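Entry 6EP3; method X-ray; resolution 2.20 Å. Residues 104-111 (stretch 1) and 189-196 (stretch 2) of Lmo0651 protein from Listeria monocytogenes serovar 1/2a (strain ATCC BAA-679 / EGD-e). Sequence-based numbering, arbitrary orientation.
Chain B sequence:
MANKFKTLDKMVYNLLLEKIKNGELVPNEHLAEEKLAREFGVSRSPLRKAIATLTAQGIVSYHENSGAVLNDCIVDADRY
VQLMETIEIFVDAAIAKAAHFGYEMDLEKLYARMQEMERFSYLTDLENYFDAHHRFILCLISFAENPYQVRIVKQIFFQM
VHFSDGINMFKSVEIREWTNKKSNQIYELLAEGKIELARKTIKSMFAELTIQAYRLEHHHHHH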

# COMPACT_ATOMS: atom_id res chain seq x y z
N GLU B 104 -6.88 -17.95 15.35
CA GLU B 104 -6.72 -19.29 14.78
C GLU B 104 -6.06 -19.16 13.41
O GLU B 104 -6.70 -18.72 12.45
CB GLU B 104 -8.09 -19.96 14.67
CG GLU B 104 -8.08 -21.47 14.74
CD GLU B 104 -9.48 -22.04 14.70
OE1 GLU B 104 -10.02 -22.21 13.59
OE2 GLU B 104 -10.05 -22.29 15.79
N MET B 105 -4.79 -19.54 13.33
CA MET B 105 -4.06 -19.47 12.08
C MET B 105 -4.43 -20.64 11.18
O MET B 105 -4.42 -21.79 11.61
CB MET B 105 -2.55 -19.47 12.34
CG MET B 105 -2.09 -18.37 13.29
SD MET B 105 -0.34 -18.56 13.69
CE MET B 105 -0.42 -18.79 15.46
N ASP B 106 -4.77 -20.34 9.93
CA ASP B 106 -5.05 -21.36 8.92
C ASP B 106 -3.74 -22.02 8.53
O ASP B 106 -3.17 -21.77 7.46
CB ASP B 106 -5.76 -20.76 7.71
CG ASP B 106 -6.53 -21.80 6.91
OD1 ASP B 106 -7.65 -21.47 6.45
OD2 ASP B 106 -6.03 -22.93 6.75
N LEU B 107 -3.24 -22.89 9.42
CA LEU B 107 -1.96 -23.55 9.17
C LEU B 107 -2.05 -24.62 8.10
O LEU B 107 -1.02 -25.00 7.53
CB LEU B 107 -1.43 -24.16 10.47
CG LEU B 107 -1.11 -23.16 11.58
CD1 LEU B 107 -0.61 -23.88 12.81
CD2 LEU B 107 -0.09 -22.14 11.10
N GLU B 108 -3.26 -25.10 7.79
CA GLU B 108 -3.41 -26.08 6.71
C GLU B 108 -3.23 -25.42 5.36
O GLU B 108 -2.57 -25.98 4.46
CB GLU B 108 -4.77 -26.75 6.80
CG GLU B 108 -4.97 -27.56 8.06
CD GLU B 108 -6.43 -27.81 8.35
OE1 GLU B 108 -7.28 -27.14 7.72
OE2 GLU B 108 -6.73 -28.66 9.21
N LYS B 109 -3.78 -24.21 5.19
CA LYS B 109 -3.52 -23.44 3.99
C LYS B 109 -2.04 -23.13 3.85
O LYS B 109 -1.47 -23.19 2.76
CB LYS B 109 -4.35 -22.16 3.99
CG LYS B 109 -4.47 -21.50 2.63
CD LYS B 109 -5.41 -20.30 2.68
CE LYS B 109 -4.86 -19.20 3.57
NZ LYS B 109 -5.62 -17.92 3.45
N LEU B 110 -1.38 -22.78 4.97
CA LEU B 110 0.04 -22.49 4.93
C LEU B 110 0.84 -23.72 4.51
O LEU B 110 1.79 -23.62 3.72
CB LEU B 110 0.51 -21.98 6.29
CG LEU B 110 1.91 -21.38 6.39
CD1 LEU B 110 1.95 -20.01 5.74
CD2 LEU B 110 2.32 -21.30 7.85
N TYR B 111 0.48 -24.88 5.05
CA TYR B 111 1.14 -26.12 4.65
C TYR B 111 0.95 -26.38 3.16
O TYR B 111 1.90 -26.76 2.47
CB TYR B 111 0.60 -27.28 5.48
CG TYR B 111 1.32 -28.59 5.28
CD1 TYR B 111 2.55 -28.82 5.89
CD2 TYR B 111 0.77 -29.60 4.52
CE1 TYR B 111 3.21 -30.02 5.72
CE2 TYR B 111 1.42 -30.81 4.34
CZ TYR B 111 2.65 -31.01 4.95
OH TYR B 111 3.31 -32.20 4.78
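Stretch 2 (189-196) LLAEGKIE

Stretch 2 lies on stretch 1 through apolar contacts, without a hydrogen bond between them, and 214 Å² is buried, both sides summed. Its backbone is already helical at Leu 189, in a helix begun earlier in the chain, and leaves helical phi/psi at Gly 193 (89/8). Bonds from Lys 194 N to Leu 189 O (3.0 Å) and Gly 193 N to Leu 190 O (3.1 Å) define a Schellman motif. In stretch 1, the helix starts at Leu 107, capped by Asp 106, whose OD2 accepts from Lys 109 N at 3.0 Å. The CA path from Leu 107 to Leu 110 broadly opposes that from Leu 189 to Glu 192.

The backbones come nearest at Leu 107 and Ala 191, CA to CA 7.0 Å. Leu 107 CD1 lies 3.6 Å from Ala 191 CA and 3.9 Å from Ala 191 CB. The main bump is Leu 190, which has the largest covered area, 67 Å². It enters a hollow lined by three side chains: Leu 107 CD2 meets Leu 190 CB at 4.0 Å, Leu 110 CD2 meets Leu 190 CD1 at 4.0 Å, and Met 105 SD meets Leu 190 CD2 at 4.3 Å. Past the break, Ile 195 points sideways from its CA, yet its CD1 reaches within 4.4 Å of Met 105 CE, so Met 105 touches both helical segments.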

# COMPACT_ATOMS: atom_id res chain seq x y z
N LEU B 189 7.17 -24.58 13.49
CA LEU B 189 7.24 -23.82 14.73
C LEU B 189 5.90 -23.19 15.06
O LEU B 189 5.46 -23.22 16.21
CB LEU B 189 8.34 -22.77 14.65
CG LEU B 189 9.76 -23.33 14.55
CD1 LEU B 189 10.74 -22.23 14.19
CD2 LEU B 189 10.16 -24.01 15.85
N LEU B 190 5.21 -22.66 14.05
CA LEU B 190 3.88 -22.10 14.29
C LEU B 190 2.92 -23.17 14.78
O LEU B 190 2.17 -22.94 15.74
CB LEU B 190 3.35 -21.44 13.02
CG LEU B 190 3.99 -20.11 12.62
CD1 LEU B 190 3.35 -19.57 11.35
CD2 LEU B 190 3.89 -19.10 13.75
N ALA B 191 2.97 -24.35 14.17
CA ALA B 191 2.06 -25.43 14.57
C ALA B 191 2.36 -25.92 15.98
O ALA B 191 1.44 -26.36 16.69
CB ALA B 191 2.14 -26.57 13.57
N GLU B 192 3.62 -25.88 16.40
CA GLU B 192 4.00 -26.29 17.74
C GLU B 192 3.85 -25.18 18.77
O GLU B 192 3.98 -25.44 19.97
CB GLU B 192 5.45 -26.80 17.75
CG GLU B 192 5.63 -28.14 17.07
CD GLU B 192 7.08 -28.42 16.71
OE1 GLU B 192 7.32 -29.20 15.77
OE2 GLU B 192 7.97 -27.86 17.38
N GLY B 193 3.60 -23.95 18.33
CA GLY B 193 3.40 -22.84 19.24
C GLY B 193 4.64 -22.10 19.65
O GLY B 193 4.57 -21.23 20.53
N LYS B 194 5.79 -22.39 19.04
CA LYS B 194 7.04 -21.69 19.34
C LYS B 194 7.06 -20.41 18.50
O LYS B 194 7.69 -20.32 17.44
CB LYS B 194 8.24 -22.58 19.06
CG LYS B 194 8.28 -23.82 19.94
CD LYS B 194 9.21 -24.88 19.38
CE LYS B 194 9.02 -26.20 20.10
NZ LYS B 194 9.86 -27.29 19.53
N ILE B 195 6.38 -19.39 19.02
CA ILE B 195 6.14 -18.19 18.23
C ILE B 195 7.42 -17.38 18.07
O ILE B 195 7.72 -16.91 16.97
CB ILE B 195 5.03 -17.35 18.88
CG1 ILE B 195 3.78 -18.21 19.09
CG2 ILE B 195 4.71 -16.16 18.00
CD1 ILE B 195 3.25 -18.82 17.82
N GLU B 196 8.17 -17.20 19.15
CA GLU B 196 9.40 -16.43 19.05
C GLU B 196 10.40 -17.13 18.14
O GLU B 196 11.11 -16.47 17.36
CB GLU B 196 9.99 -16.22 20.45
CG GLU B 196 9.02 -15.58 21.42
CD GLU B 196 8.36 -14.33 20.86
OE1 GLU B 196 7.20 -14.42 20.40
OE2 GLU B 196 9.01 -13.26 20.88